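Side-chain contacts in flagellar regulatory protein C (Vibrio cholerae, PDB 4QHS), which probably activates sigma-54-dependent transcription of flagellar genes, using ATP hydrolysis by a heptameric AAA+ ATPase domain: residues Ser47-Glu52 against Leu183-Leu188; Arg136-Leu141 against Ile147-Arg152; Asp160-Val165 against Asp173-Leu178; Leu226-Pro231 against Gln254-Leu259. All blocks are in the same frame, centred on the assembly; numbering follows the deposited sequence.

Contact 1. Residues Ser47-Glu52 against Leu183-Leu188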
# COMPACT_ATOMS: atom_id res chain seq x y z
N SER A 47 24.45 -12.76 -25.85
CA SER A 47 24.45 -13.99 -25.07
C SER A 47 24.38 -15.15 -26.05
O SER A 47 23.97 -14.97 -27.21
CB SER A 47 23.27 -14.05 -24.10
OG SER A 47 23.30 -12.99 -23.16
N GLY A 48 24.78 -16.33 -25.58
CA GLY A 48 24.72 -17.53 -26.39
C GLY A 48 25.46 -17.38 -27.70
O GLY A 48 25.01 -17.85 -28.73
N SER A 49 26.61 -16.71 -27.63
CA SER A 49 27.47 -16.51 -28.79
C SER A 49 28.84 -17.10 -28.52
O SER A 49 29.83 -16.63 -29.05
CB SER A 49 27.59 -15.01 -29.11
OG SER A 49 28.36 -14.32 -28.14
N GLY A 50 28.89 -18.13 -27.68
CA GLY A 50 30.13 -18.84 -27.39
C GLY A 50 31.11 -18.17 -26.43
O GLY A 50 32.27 -18.58 -26.36
N LYS A 51 30.66 -17.16 -25.69
CA LYS A 51 31.53 -16.42 -24.76
C LYS A 51 32.15 -17.28 -23.68
O LYS A 51 33.24 -16.99 -23.19
CB LYS A 51 30.75 -15.32 -24.06
CG LYS A 51 30.50 -14.06 -24.84
CD LYS A 51 29.94 -13.01 -23.90
CE LYS A 51 29.25 -11.91 -24.66
NZ LYS A 51 28.86 -10.80 -23.76
N GLU A 52 31.41 -18.31 -23.28
CA GLU A 52 31.74 -19.09 -22.09
C GLU A 52 33.12 -19.73 -22.19
O GLU A 52 33.80 -19.93 -21.18
CB GLU A 52 30.67 -20.16 -21.86
CG GLU A 52 30.61 -21.26 -22.93
CD GLU A 52 29.82 -20.86 -24.18
OE1 GLU A 52 29.51 -19.66 -24.33
OE2 GLU A 52 29.50 -21.75 -24.99
N LEU A 183 36.65 -6.96 -24.67
CA LEU A 183 36.71 -7.71 -25.88
C LEU A 183 35.31 -7.97 -26.36
O LEU A 183 34.52 -8.59 -25.71
CB LEU A 183 37.44 -9.02 -25.64
CG LEU A 183 38.87 -8.87 -25.15
CD1 LEU A 183 39.45 -10.17 -24.90
CD2 LEU A 183 39.64 -8.19 -26.19
N THR A 184 35.01 -7.48 -27.54
CA THR A 184 33.70 -7.62 -28.07
C THR A 184 33.62 -8.78 -29.05
O THR A 184 34.12 -8.74 -30.14
CB THR A 184 33.23 -6.32 -28.71
OG1 THR A 184 33.20 -5.29 -27.73
CG2 THR A 184 31.86 -6.50 -29.24
N TRP A 185 32.94 -9.82 -28.61
CA TRP A 185 32.79 -11.04 -29.35
C TRP A 185 31.57 -10.96 -30.25
O TRP A 185 30.47 -11.19 -29.81
CB TRP A 185 32.59 -12.14 -28.33
CG TRP A 185 32.80 -13.43 -28.84
CD1 TRP A 185 31.86 -14.34 -29.09
CD2 TRP A 185 34.04 -14.02 -29.17
NE1 TRP A 185 32.42 -15.48 -29.57
CE2 TRP A 185 33.77 -15.30 -29.64
CE3 TRP A 185 35.35 -13.58 -29.14
CZ2 TRP A 185 34.76 -16.15 -30.06
CZ3 TRP A 185 36.33 -14.42 -29.55
CH2 TRP A 185 36.04 -15.69 -30.00
N PRO A 186 31.76 -10.62 -31.51
CA PRO A 186 30.67 -10.31 -32.43
C PRO A 186 29.64 -11.41 -32.66
O PRO A 186 29.84 -12.56 -32.37
CB PRO A 186 31.40 -10.04 -33.72
CG PRO A 186 32.55 -10.95 -33.66
CD PRO A 186 32.87 -11.24 -32.24
N ALA A 187 28.51 -11.01 -33.20
CA ALA A 187 27.45 -11.94 -33.46
C ALA A 187 27.82 -12.81 -34.64
O ALA A 187 28.62 -12.42 -35.45
CB ALA A 187 26.20 -11.21 -33.73
N LEU A 188 27.25 -13.99 -34.71
CA LEU A 188 27.57 -14.97 -35.72
C LEU A 188 27.54 -14.46 -37.15
O LEU A 188 28.37 -14.80 -37.94
CB LEU A 188 26.63 -16.15 -35.59
CG LEU A 188 27.24 -17.51 -35.77
CD1 LEU A 188 28.64 -17.42 -35.36
CD2 LEU A 188 26.51 -18.52 -34.94
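Trp185 presents the pyrrole edge of its indole to the backbone of Ser49, and this is the main touch between Ser47-Glu52 and Leu183-Leu188. The Ser49 carbonyl oxygen lies near the ring plane, with Trp185 NE1 at 2.9 Å from Ser49 O. The N-H is badly aimed, making an angle of only 119° at the hydrogen, so the bond is weak. Trp185 CD1 is almost as near, at 3.1 Å from Ser49 O, which means the oxygen sits against the NE1-CD1 side of the ring instead of straight ahead of the N-H. The indole gets there because its CG is anti to the backbone N (chi1 -163°), which swings the ring across to the glycine-rich loop. Ser49 OG adds a flank contact 3.6 Å from Trp185 CD1, but its hydrogen bond goes to Pro46 O. Lys51 passes obliquely, its CG 4.5 Å from Trp185 CD1; the long, extended chain carries NZ on to Ile43 O and Gly45 O. Pro186 CD lies 3.9 Å above one indole face, displaced toward its rim, while Leu27 and Leu28 of helix 23-35 and Met54 of helix 51-61 also touch the Trp185 side chain. The sequence from Gly45 to Lys51 and its lead into helix 51-61 identify a P-loop (Walker A motif), here without nucleotide, backed by the end of edge strand 182-184 of the AAA+ sheet.

Contact 2. Residues Arg136-Leu141 against Ile147-Arg152; sequences REVERL and IKLDVR
Val138 and Ile147 form an antiparallel hydrogen-bonded pair, with Val138 N 2.9 Å from Ile147 O and, in return, Ile147 N 2.6 Å from Val138 O. A third bond extends the ladder: Leu149 N reaches Arg136 O at 3.1 Å. On the face that carries Val138, the CG1 methyl does the packing. It stands between the backbone N and the carbonyl carbon (chi1 61°), which places it 3.7 Å from Leu149 CD1 and 4.1 Å from Ile147 CB. The Glu137-Lys148 pair occupies the other face; the two side chains lie side by side and point the same way, Glu137 OE2 3.5 Å from Lys148 CD but 4.5 Å from Lys148 NZ, beyond salt-bridge range. Arg136, its chain bent at chi2, brings its guanidinium obliquely to Val151 O, with NH1 3.2 Å from that oxygen but too poorly angled for a hydrogen bond. This two-stranded hairpin follows helix 123-135 and precedes the central strand 152-157, the place of the pre-sensor-1 insertion in sigma-54 activators. Further out, Phe87 packs on Val138 and Val132 of helix 123-135 on Leu149. Gln109 NE2 holds Lys148 O, and its OE1 receives Asp150 N. Arg140 forms salt bridges with Glu106 and Glu90.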
# COMPACT_ATOMS: atom_id res chain seq x y z
N ARG A 136 40.52 -6.19 -2.32
CA ARG A 136 40.93 -7.55 -2.51
C ARG A 136 40.67 -8.32 -1.24
O ARG A 136 41.53 -8.98 -0.74
CB ARG A 136 42.38 -7.58 -2.89
CG ARG A 136 42.62 -7.48 -4.35
CD ARG A 136 41.54 -8.21 -5.12
NE ARG A 136 41.50 -7.88 -6.54
CZ ARG A 136 40.73 -8.51 -7.42
NH1 ARG A 136 39.95 -9.49 -7.02
NH2 ARG A 136 40.76 -8.15 -8.69
N GLU A 137 39.46 -8.22 -0.74
CA GLU A 137 38.97 -8.89 0.45
C GLU A 137 37.47 -9.09 0.30
O GLU A 137 36.79 -8.29 -0.36
CB GLU A 137 39.25 -8.08 1.72
CG GLU A 137 40.70 -8.09 2.16
CD GLU A 137 40.94 -7.26 3.40
OE1 GLU A 137 39.98 -6.60 3.87
OE2 GLU A 137 42.09 -7.26 3.91
N VAL A 138 36.95 -10.12 0.93
CA VAL A 138 35.54 -10.37 0.93
C VAL A 138 35.03 -10.73 2.30
O VAL A 138 35.77 -11.13 3.15
CB VAL A 138 35.17 -11.45 -0.08
CG1 VAL A 138 35.83 -12.72 0.24
CG2 VAL A 138 33.71 -11.62 -0.11
N GLU A 139 33.75 -10.53 2.50
CA GLU A 139 33.12 -10.81 3.75
C GLU A 139 31.89 -11.58 3.47
O GLU A 139 31.20 -11.28 2.55
CB GLU A 139 32.69 -9.53 4.40
CG GLU A 139 33.50 -9.14 5.53
CD GLU A 139 33.85 -7.69 5.47
OE1 GLU A 139 34.19 -7.21 4.37
OE2 GLU A 139 33.79 -7.03 6.52
N ARG A 140 31.59 -12.56 4.29
CA ARG A 140 30.39 -13.33 4.10
C ARG A 140 29.22 -12.57 4.64
O ARG A 140 29.39 -11.76 5.52
CB ARG A 140 30.52 -14.66 4.82
CG ARG A 140 31.29 -15.71 4.09
CD ARG A 140 31.51 -16.87 4.97
NE ARG A 140 32.34 -17.89 4.38
CZ ARG A 140 32.56 -19.06 4.94
NH1 ARG A 140 32.03 -19.34 6.10
NH2 ARG A 140 33.32 -19.94 4.36
N LEU A 141 28.03 -12.85 4.13
CA LEU A 141 26.82 -12.23 4.67
C LEU A 141 26.68 -12.59 6.14
O LEU A 141 26.85 -13.76 6.52
CB LEU A 141 25.57 -12.67 3.89
CG LEU A 141 25.38 -12.22 2.44
CD1 LEU A 141 24.01 -12.69 1.93
CD2 LEU A 141 25.49 -10.72 2.29
N ILE A 147 37.90 -12.02 4.43
CA ILE A 147 38.83 -13.00 3.90
C ILE A 147 39.68 -12.37 2.79
O ILE A 147 39.14 -11.81 1.82
CB ILE A 147 38.09 -14.25 3.35
CG1 ILE A 147 37.30 -14.94 4.45
CG2 ILE A 147 39.07 -15.23 2.72
CD1 ILE A 147 35.80 -14.89 4.23
N LYS A 148 41.00 -12.44 2.94
CA LYS A 148 41.93 -11.99 1.91
C LYS A 148 41.72 -12.76 0.61
O LYS A 148 41.59 -13.99 0.63
CB LYS A 148 43.37 -12.16 2.39
CG LYS A 148 44.20 -10.91 2.31
CD LYS A 148 44.14 -10.13 3.62
CE LYS A 148 45.08 -10.71 4.67
NZ LYS A 148 44.99 -9.98 5.98
N LEU A 149 41.78 -12.07 -0.51
CA LEU A 149 41.56 -12.68 -1.80
C LEU A 149 42.72 -12.56 -2.76
O LEU A 149 43.45 -11.61 -2.74
CB LEU A 149 40.34 -12.06 -2.44
CG LEU A 149 38.98 -12.51 -1.95
CD1 LEU A 149 37.91 -11.82 -2.69
CD2 LEU A 149 38.85 -13.98 -2.14
N ASP A 150 42.85 -13.55 -3.62
CA ASP A 150 43.84 -13.59 -4.69
C ASP A 150 43.16 -14.22 -5.90
O ASP A 150 43.33 -15.42 -6.17
CB ASP A 150 45.08 -14.39 -4.27
CG ASP A 150 46.09 -14.57 -5.42
OD1 ASP A 150 46.28 -13.64 -6.23
OD2 ASP A 150 46.70 -15.66 -5.51
N VAL A 151 42.35 -13.43 -6.60
CA VAL A 151 41.42 -13.95 -7.60
C VAL A 151 41.37 -13.04 -8.85
O VAL A 151 41.20 -11.83 -8.75
CB VAL A 151 39.98 -14.09 -7.01
CG1 VAL A 151 38.98 -14.51 -8.08
CG2 VAL A 151 39.96 -15.08 -5.84
N ARG A 152 41.51 -13.66 -10.02
CA ARG A 152 41.42 -12.96 -11.29
C ARG A 152 39.96 -12.90 -11.70
O ARG A 152 39.24 -13.91 -11.66
CB ARG A 152 42.25 -13.68 -12.36
CG ARG A 152 42.74 -12.79 -13.51
CD ARG A 152 41.94 -12.99 -14.79
NE ARG A 152 42.39 -12.05 -15.82
CZ ARG A 152 43.34 -12.30 -16.72
NH1 ARG A 152 43.96 -13.47 -16.73
NH2 ARG A 152 43.67 -11.37 -17.62

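Contact 3. Residues Asp160-Val165 against Asp173-Leu178; sequences DLKQYV and DLYYRL. With EDO (1,2-ethanediol), chain H.
Apolar packing between Tyr175 and the helix of Leu161 and Val165 dominates this contact. The short helix segments run nearly antiparallel, at 166°, with axes 10.3 Å apart, and Tyr175 spans the gap because its CG is anti to the backbone N (chi1 165°). Leu161 CB meets the ring edge, 3.9 Å from Tyr175 CD1. Val165 comes in at about a right angle, its CG2 methyl 3.6 Å from Tyr175 CB. Beyond them the phenol crosses Lys162 obliquely, Tyr175 OH lying 3.4 Å from Lys162 CB. Helices 161-166 and 172-178 belong to the connection between parallel strands 152-157 and 182-184 of the AAA+ sheet. Asp160 is the N-cap of helix 161-166: its OD1 accepts Gln163 N at 3.2 Å. Asp173 N gives a hydrogen bond of 2.9 Å to O1 of an ethanediol, probably from the crystallisation liquor; the Asp173 carboxylate forms a salt bridge with Arg171. Asp173 packs on Arg235 and Tyr176 on Glu236 of a neighbouring subunit. With no hydrogen bond between them, the segments pair mainly through apolar contacts centred on Tyr175, while polar groups near the helix ends are engaged in capping, a salt bridge and the ethanediol.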
# COMPACT_ATOMS: atom_id res chain seq x y z
N ASP A 160 25.48 -2.80 -23.61
CA ASP A 160 26.39 -1.67 -23.62
C ASP A 160 26.42 -1.12 -22.24
O ASP A 160 25.46 -0.57 -21.80
CB ASP A 160 25.87 -0.62 -24.59
CG ASP A 160 26.73 0.63 -24.65
OD1 ASP A 160 27.58 0.83 -23.81
OD2 ASP A 160 26.53 1.43 -25.56
N LEU A 161 27.54 -1.28 -21.56
CA LEU A 161 27.64 -0.94 -20.15
C LEU A 161 27.86 0.53 -19.92
O LEU A 161 27.44 1.07 -18.95
CB LEU A 161 28.75 -1.73 -19.48
CG LEU A 161 28.54 -3.16 -19.01
CD1 LEU A 161 29.77 -3.63 -18.32
CD2 LEU A 161 27.37 -3.29 -18.11
N LYS A 162 28.55 1.17 -20.83
CA LYS A 162 28.70 2.63 -20.77
C LYS A 162 27.32 3.32 -20.77
O LYS A 162 27.07 4.25 -20.00
CB LYS A 162 29.57 3.11 -21.93
CG LYS A 162 29.70 4.62 -22.09
CD LYS A 162 30.68 4.95 -23.21
CE LYS A 162 30.68 6.43 -23.59
NZ LYS A 162 31.27 7.30 -22.53
N GLN A 163 26.40 2.85 -21.62
CA GLN A 163 25.08 3.47 -21.66
C GLN A 163 24.28 3.11 -20.40
O GLN A 163 23.54 3.95 -19.87
CB GLN A 163 24.35 3.10 -22.95
CG GLN A 163 24.98 3.84 -24.16
CD GLN A 163 24.20 3.75 -25.47
OE1 GLN A 163 23.64 4.75 -25.94
NE2 GLN A 163 24.19 2.57 -26.08
N TYR A 164 24.48 1.90 -19.91
CA TYR A 164 23.87 1.43 -18.68
C TYR A 164 24.31 2.30 -17.49
O TYR A 164 23.52 2.60 -16.58
CB TYR A 164 24.21 -0.05 -18.44
CG TYR A 164 23.09 -0.86 -17.83
CD1 TYR A 164 21.78 -0.72 -18.27
CD2 TYR A 164 23.34 -1.76 -16.80
CE1 TYR A 164 20.75 -1.46 -17.70
CE2 TYR A 164 22.32 -2.51 -16.23
CZ TYR A 164 21.02 -2.35 -16.68
OH TYR A 164 20.01 -3.09 -16.11
N VAL A 165 25.57 2.71 -17.49
CA VAL A 165 26.05 3.73 -16.56
C VAL A 165 25.27 5.03 -16.73
O VAL A 165 24.79 5.61 -15.75
CB VAL A 165 27.54 4.03 -16.78
CG1 VAL A 165 27.96 5.29 -16.02
CG2 VAL A 165 28.38 2.83 -16.40
N ASP A 173 32.24 4.05 -11.24
CA ASP A 173 33.55 3.63 -10.74
C ASP A 173 33.77 2.14 -11.01
O ASP A 173 34.88 1.72 -11.34
CB ASP A 173 33.71 3.94 -9.25
CG ASP A 173 32.51 3.51 -8.43
OD1 ASP A 173 31.80 2.56 -8.85
OD2 ASP A 173 32.26 4.12 -7.36
N LEU A 174 32.71 1.35 -10.90
CA LEU A 174 32.80 -0.09 -11.19
C LEU A 174 32.98 -0.33 -12.69
O LEU A 174 33.70 -1.25 -13.10
CB LEU A 174 31.57 -0.83 -10.69
CG LEU A 174 31.54 -2.34 -10.88
CD1 LEU A 174 32.73 -3.00 -10.17
CD2 LEU A 174 30.24 -2.87 -10.34
N TYR A 175 32.35 0.51 -13.50
CA TYR A 175 32.45 0.39 -14.94
C TYR A 175 33.91 0.50 -15.36
O TYR A 175 34.40 -0.35 -16.08
CB TYR A 175 31.61 1.44 -15.65
CG TYR A 175 31.92 1.62 -17.12
CD1 TYR A 175 31.49 0.69 -18.07
CD2 TYR A 175 32.62 2.73 -17.57
CE1 TYR A 175 31.77 0.86 -19.42
CE2 TYR A 175 32.89 2.90 -18.91
CZ TYR A 175 32.47 1.96 -19.83
OH TYR A 175 32.75 2.15 -21.16
N TYR A 176 34.60 1.48 -14.85
CA TYR A 176 35.97 1.69 -15.21
C TYR A 176 36.87 0.56 -14.73
O TYR A 176 37.74 0.13 -15.45
CB TYR A 176 36.48 3.04 -14.74
CG TYR A 176 36.15 4.15 -15.69
CD1 TYR A 176 36.61 4.12 -16.97
CD2 TYR A 176 35.37 5.20 -15.31
CE1 TYR A 176 36.30 5.10 -17.84
CE2 TYR A 176 35.06 6.18 -16.18
CZ TYR A 176 35.52 6.13 -17.45
OH TYR A 176 35.23 7.11 -18.34
N ARG A 177 36.63 0.07 -13.54
CA ARG A 177 37.41 -1.03 -13.05
C ARG A 177 37.24 -2.31 -13.84
O ARG A 177 38.16 -3.04 -14.03
CB ARG A 177 37.15 -1.26 -11.59
CG ARG A 177 38.10 -0.56 -10.73
CD ARG A 177 37.85 -0.86 -9.33
NE ARG A 177 38.86 -0.27 -8.48
CZ ARG A 177 39.95 -0.89 -8.07
NH1 ARG A 177 40.20 -2.13 -8.42
NH2 ARG A 177 40.80 -0.25 -7.30
N LEU A 178 36.06 -2.57 -14.30
CA LEU A 178 35.81 -3.81 -15.04
C LEU A 178 36.10 -3.70 -16.54
O LEU A 178 36.10 -4.72 -17.24
CB LEU A 178 34.37 -4.26 -14.84
CG LEU A 178 34.00 -4.82 -13.47
CD1 LEU A 178 32.49 -5.01 -13.38
CD2 LEU A 178 34.71 -6.13 -13.23
C1 EDO H . 29.46 5.34 -8.63
O1 EDO H . 30.57 5.71 -9.48
C2 EDO H . 28.14 5.99 -9.04
O2 EDO H . 27.89 5.82 -10.45

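Contact 4. Residues Leu226-Pro231 against Gln254-Leu259; sequences LNYPWP and QSEHIL
Two irregular loops approach most closely at Tyr228 and Glu256, whose CA atoms remain 9.1 Å apart, so only long side chains can bridge them. Glu256 does so with an extended chain beyond CG, laying its carboxylate over one face of the Tyr228 ring. OE1 is the touching atom: it lies 3.4 Å from Tyr228 CG, toward the rim near CB, and the carboxylate is inclined by 38° to the ring. The other oxygen, Glu256 OE2, is 4.1 Å from Trp230 CH2, with the indole plane almost perpendicular (85°) to the carboxylate. OE2 is buried with no polar partner in the model; together with the electron-rich ring face, this would tend to favour protonation. The opposite face of the Tyr228 ring carries the backbone Trp230 N, 3.4 Å above its plane. Tyr228 OH is hydrogen-bonded to Glu236 OE2 and Trp230 NE1 to Leu225 O, tying the Tyr228 ring to helix 233-247 and the Trp230 ring to helix 219-226. The poorly ordered residues after Glu256 suggest a loosely held tail. The loop leads into lid-domain helix 233-247, and Trp230 and Pro231 open the sequence Trp-Pro-Gly-Asn-Val-Arg-Glu-Leu, consistent with the sensor II region of sigma-54 activators.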
# COMPACT_ATOMS: atom_id res chain seq x y z
N LEU A 226 25.33 -21.20 -43.99
CA LEU A 226 26.10 -19.98 -44.09
C LEU A 226 25.27 -18.78 -44.41
O LEU A 226 25.64 -17.70 -44.09
CB LEU A 226 27.18 -20.11 -45.12
CG LEU A 226 28.31 -21.04 -44.76
CD1 LEU A 226 29.32 -21.04 -45.84
CD2 LEU A 226 28.95 -20.60 -43.50
N ASN A 227 24.16 -18.97 -45.07
CA ASN A 227 23.39 -17.85 -45.56
C ASN A 227 22.23 -17.49 -44.67
O ASN A 227 21.30 -16.86 -45.11
CB ASN A 227 22.86 -18.14 -46.96
CG ASN A 227 23.85 -17.79 -48.07
OD1 ASN A 227 23.92 -16.66 -48.52
ND2 ASN A 227 24.61 -18.76 -48.50
N TYR A 228 22.27 -17.89 -43.43
CA TYR A 228 21.19 -17.59 -42.54
C TYR A 228 21.74 -16.60 -41.57
O TYR A 228 22.84 -16.78 -41.11
CB TYR A 228 20.75 -18.85 -41.84
CG TYR A 228 19.69 -18.65 -40.80
CD1 TYR A 228 18.48 -18.16 -41.14
CD2 TYR A 228 19.92 -18.98 -39.50
CE1 TYR A 228 17.51 -17.99 -40.21
CE2 TYR A 228 18.96 -18.81 -38.56
CZ TYR A 228 17.75 -18.31 -38.92
OH TYR A 228 16.79 -18.14 -38.01
N PRO A 229 21.00 -15.56 -41.27
CA PRO A 229 21.51 -14.48 -40.43
C PRO A 229 21.73 -14.81 -38.96
O PRO A 229 22.30 -14.02 -38.27
CB PRO A 229 20.47 -13.39 -40.59
CG PRO A 229 19.35 -14.02 -41.12
CD PRO A 229 19.74 -15.18 -41.90
N TRP A 230 21.29 -15.97 -38.51
CA TRP A 230 21.49 -16.41 -37.14
C TRP A 230 21.09 -15.46 -36.04
O TRP A 230 21.88 -15.11 -35.21
CB TRP A 230 22.90 -16.92 -36.93
CG TRP A 230 23.14 -18.05 -37.77
CD1 TRP A 230 23.88 -18.08 -38.88
CD2 TRP A 230 22.59 -19.34 -37.62
NE1 TRP A 230 23.85 -19.30 -39.43
CE2 TRP A 230 23.06 -20.11 -38.68
CE3 TRP A 230 21.75 -19.93 -36.69
CZ2 TRP A 230 22.73 -21.42 -38.83
CZ3 TRP A 230 21.42 -21.21 -36.85
CH2 TRP A 230 21.91 -21.96 -37.91
N PRO A 231 19.84 -15.06 -36.02
CA PRO A 231 19.32 -14.21 -34.97
C PRO A 231 19.64 -14.72 -33.57
O PRO A 231 19.84 -13.92 -32.70
CB PRO A 231 17.82 -14.25 -35.21
CG PRO A 231 17.61 -15.21 -36.27
CD PRO A 231 18.83 -15.36 -37.02
N GLN A 254 17.89 -29.52 -43.47
CA GLN A 254 17.59 -29.34 -42.07
C GLN A 254 16.90 -27.98 -41.84
O GLN A 254 16.97 -27.09 -42.70
CB GLN A 254 18.86 -29.48 -41.26
CG GLN A 254 19.54 -28.16 -40.98
CD GLN A 254 20.08 -27.51 -42.22
OE1 GLN A 254 19.69 -26.39 -42.56
NE2 GLN A 254 21.00 -28.19 -42.88
N SER A 255 16.24 -27.82 -40.70
CA SER A 255 15.13 -26.88 -40.60
C SER A 255 15.42 -25.56 -39.92
O SER A 255 16.17 -25.48 -38.94
CB SER A 255 13.97 -27.57 -39.88
OG SER A 255 13.61 -28.78 -40.53
N GLU A 256 14.80 -24.50 -40.44
CA GLU A 256 14.70 -23.24 -39.70
C GLU A 256 13.55 -22.28 -40.08
O GLU A 256 13.82 -21.10 -40.30
CB GLU A 256 16.03 -22.50 -39.83
CG GLU A 256 16.64 -22.61 -41.19
CD GLU A 256 18.14 -22.47 -41.14
OE1 GLU A 256 18.67 -21.70 -41.97
OE2 GLU A 256 18.78 -23.13 -40.29
N HIS A 257 12.29 -22.71 -40.13
CA HIS A 257 11.80 -24.07 -39.88
C HIS A 257 10.68 -24.35 -40.90
O HIS A 257 9.69 -23.61 -40.93
CB HIS A 257 11.30 -24.23 -38.44
CG HIS A 257 10.96 -25.64 -38.06
ND1 HIS A 257 9.77 -26.24 -38.40
CD2 HIS A 257 11.65 -26.56 -37.34
CE1 HIS A 257 9.75 -27.48 -37.92
NE2 HIS A 257 10.88 -27.69 -37.28
N ILE A 258 10.85 -25.39 -41.72
CA ILE A 258 10.02 -25.66 -42.90
C ILE A 258 10.05 -24.39 -43.79
O ILE A 258 9.10 -24.05 -44.50
CB ILE A 258 8.56 -26.16 -42.51
CG1 ILE A 258 8.08 -27.30 -43.43
CG2 ILE A 258 7.50 -25.04 -42.35
CD1 ILE A 258 7.73 -26.88 -44.84
N LEU A 259 11.23 -23.76 -43.78
CA LEU A 259 11.54 -22.46 -44.40
C LEU A 259 10.95 -21.30 -43.58
O LEU A 259 10.56 -21.48 -42.43
CB LEU A 259 11.06 -22.40 -45.86

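Overall arrangement
Contact 1 lies at the nucleotide-free P-loop. Contact 4 touches it directly, through Leu188 CB and Trp230 CB 4.0 Å apart, where the chain passes from the edge strand into the lid; their centres are 19 Å apart. Contacts 2 and 3 are nested in the long chain excursion that contact 1 closes, each about 8 Å from it at the nearest atoms. They come within about 6 Å of each other at their nearest atoms. Contact 3 faces a neighbouring subunit, whose Arg235 and Glu236 belong to the lid helix between the two segments of contact 4. Contacts 2 and 4 lie on opposite sides of the chain's centre, with their own centres about 46 Å apart.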